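Biotin protein ligase-like protein of unknown function (Silicibacter sp., PDB 3BFM) is of unknown function but resembles biotin protein ligases, belongs to the biotin/lipoate protein ligase family and binds calcium ions. Local coordinates at residues P85-V89 with R98-A102. Numbering follows the deposited sequence.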
ATOM      1  N   PRO A  85      17.249  16.084 -18.967  1.00 31.95           N
ATOM      2  CA  PRO A  85      16.219  17.113 -18.789  1.00 31.27           C
ATOM      3  C   PRO A  85      15.632  17.654 -20.075  1.00 31.72           C
ATOM      4  O   PRO A  85      14.535  18.194 -20.064  1.00 31.94           O
ATOM      5  CB  PRO A  85      16.958  18.224 -18.038  1.00 31.66           C
ATOM      6  CG  PRO A  85      18.379  18.004 -18.333  1.00 33.43           C
ATOM      7  CD  PRO A  85      18.561  16.534 -18.482  1.00 32.40           C
ATOM      8  N   GLU A  86      16.339  17.490 -21.183  1.00 33.46           N
ATOM      9  CA  GLU A  86      15.799  17.916 -22.471  1.00 35.30           C
ATOM     10  C   GLU A  86      14.684  17.005 -22.995  1.00 33.15           C
ATOM     11  O   GLU A  86      13.956  17.402 -23.902  1.00 35.80           O
ATOM     12  CB  GLU A  86      16.908  18.003 -23.514  1.00 36.52           C
ATOM     13  CG  GLU A  86      17.709  16.716 -23.667  1.00 44.41           C
ATOM     14  CD  GLU A  86      18.919  16.639 -22.736  1.00 54.32           C
ATOM     15  OE1 GLU A  86      18.987  17.411 -21.745  1.00 47.14           O
ATOM     16  OE2 GLU A  86      19.798  15.788 -23.002  1.00 63.55           O
ATOM     17  N   VAL A  87      14.556  15.788 -22.466  1.00 30.67           N
ATOM     18  CA  VAL A  87      13.474  14.883 -22.906  1.00 29.00           C
ATOM     19  C   VAL A  87      12.123  15.364 -22.391  1.00 29.20           C
ATOM     20  O   VAL A  87      11.933  15.459 -21.195  1.00 31.07           O
ATOM     21  CB  VAL A  87      13.680  13.440 -22.439  1.00 27.00           C
ATOM     22  CG1 VAL A  87      12.483  12.571 -22.885  1.00 26.19           C
ATOM     23  CG2 VAL A  87      14.974  12.896 -23.009  1.00 29.21           C
ATOM     24  N   ALA A  88      11.214  15.711 -23.301  1.00 28.73           N
ATOM     25  CA  ALA A  88       9.888  16.212 -22.915  1.00 28.16           C
ATOM     26  C   ALA A  88       8.855  15.075 -22.936  1.00 26.49           C
ATOM     27  O   ALA A  88       8.713  14.367 -23.921  1.00 24.86           O
ATOM     28  CB  ALA A  88       9.440  17.325 -23.855  1.00 29.07           C
ATOM     29  N   VAL A  89       8.123  14.921 -21.841  1.00 23.75           N
ATOM     30  CA  VAL A  89       7.010  13.975 -21.820  1.00 24.16           C
ATOM     31  C   VAL A  89       5.679  14.751 -21.813  1.00 21.62           C
ATOM     32  O   VAL A  89       5.493  15.666 -21.009  1.00 26.22           O
ATOM     33  CB  VAL A  89       7.141  13.031 -20.621  1.00 22.90           C
ATOM     34  CG1 VAL A  89       6.028  12.059 -20.612  1.00 27.28           C
ATOM     35  CG2 VAL A  89       8.503  12.284 -20.701  1.00 30.39           C
ATOM     36  N   ARG A  98       3.498  10.807 -25.158  1.00 19.57           N
ATOM     37  CA  ARG A  98       4.350  11.406 -26.163  1.00 22.24           C
ATOM     38  C   ARG A  98       5.682  11.744 -25.578  1.00 20.48           C
ATOM     39  O   ARG A  98       5.764  12.290 -24.484  1.00 22.92           O
ATOM     40  CB  ARG A  98       3.735  12.679 -26.751  1.00 23.88           C
ATOM     41  CG  ARG A  98       2.422  12.440 -27.495  1.00 27.94           C
ATOM     42  CD  ARG A  98       2.220  13.409 -28.639  1.00 30.77           C
ATOM     43  NE  ARG A  98       1.145  12.890 -29.480  1.00 27.83           N
ATOM     44  CZ  ARG A  98       1.229  12.557 -30.768  1.00 37.89           C
ATOM     45  NH1 ARG A  98       2.328  12.767 -31.494  1.00 34.59           N
ATOM     46  NH2 ARG A  98       0.150  12.062 -31.368  1.00 47.85           N
ATOM     47  N   ILE A  99       6.735  11.391 -26.311  1.00 20.10           N
ATOM     48  CA  ILE A  99       8.094  11.713 -25.894  1.00 21.37           C
ATOM     49  C   ILE A  99       8.709  12.525 -27.007  1.00 21.09           C
ATOM     50  O   ILE A  99       8.676  12.102 -28.166  1.00 23.77           O
ATOM     51  CB  ILE A  99       8.898  10.421 -25.550  1.00 22.10           C
ATOM     52  CG1 ILE A  99       8.223   9.747 -24.341  1.00 25.22           C
ATOM     53  CG2 ILE A  99      10.323  10.752 -25.239  1.00 26.70           C
ATOM     54  CD1 ILE A  99       8.887   8.430 -23.843  1.00 27.75           C
ATOM     55  N   ASN A 100       9.212  13.706 -26.649  1.00 24.60           N
ATOM     56  CA  ASN A 100       9.680  14.705 -27.624  1.00 24.25           C
ATOM     57  C   ASN A 100       8.693  14.888 -28.772  1.00 25.33           C
ATOM     58  O   ASN A 100       9.080  14.984 -29.935  1.00 29.70           O
ATOM     59  CB  ASN A 100      11.067  14.290 -28.140  1.00 25.09           C
ATOM     60  CG  ASN A 100      12.115  14.202 -27.035  1.00 25.03           C
ATOM     61  OD1 ASN A 100      12.123  14.989 -26.091  1.00 27.87           O
ATOM     62  ND2 ASN A 100      13.009  13.230 -27.154  1.00 32.13           N
ATOM     63  N   GLY A 101       7.402  14.927 -28.446  1.00 25.18           N
ATOM     64  CA  GLY A 101       6.340  15.185 -29.402  1.00 27.48           C
ATOM     65  C   GLY A 101       5.832  13.998 -30.190  1.00 27.25           C
ATOM     66  O   GLY A 101       4.844  14.127 -30.912  1.00 30.40           O
ATOM     67  N   ALA A 102       6.487  12.850 -30.056  1.00 24.98           N
ATOM     68  CA  ALA A 102       6.150  11.646 -30.804  1.00 24.68           C
ATOM     69  C   ALA A 102       5.462  10.605 -29.934  1.00 25.03           C
ATOM     70  O   ALA A 102       5.857  10.373 -28.797  1.00 21.48           O
ATOM     71  CB  ALA A 102       7.391  11.041 -31.410  1.00 24.41           C
TER
HETATM   72  O   HOH W   1       6.380  15.081 -25.644  1.00 29.74           O
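Asn-100 grips Ala-88 twice, through its backbone and its side chain. Asn-100 N donates to Ala-88 O at 2.9 Å. Asn-100 OD1 accepts from Ala-88 N at 3.0 Å in a nearly straight bond (165° at the hydrogen), although the donor sits tilted from the amide's carbonyl plane. With CG beside its own backbone N (chi1 -60°), OD1 is placed to meet Ala-88 N; ND2 donates to Glu-149 OE1. Ala-88 O also receives a hydrogen bond from a water that in turn accepts from Gly-101 N, and Ile-99 CA approaches it in a C-H...O contact.

Next along, Val-89 and Ile-99 form an antiparallel non-hydrogen-bonded pair, their side chains meeting Leu-79 of helix 67-82. Val-87 CG1 rests on Ile-99 CG2 at 3.7 Å. Ile-99 to Ala-102 make a type I' turn, closed by Ala-102 N to Ile-99 O (3.0 Å) and the reverse bond; Arg-98 NH1 reaches Gly-101 O at 2.9 Å, in its guanidinium plane.

With both polar backbone atoms of Ala-88 engaged, the side-chain amide stands in for a strand partner and extends the pairing of strand 89-91, the outermost of the sheet within this chain, into the preceding loop.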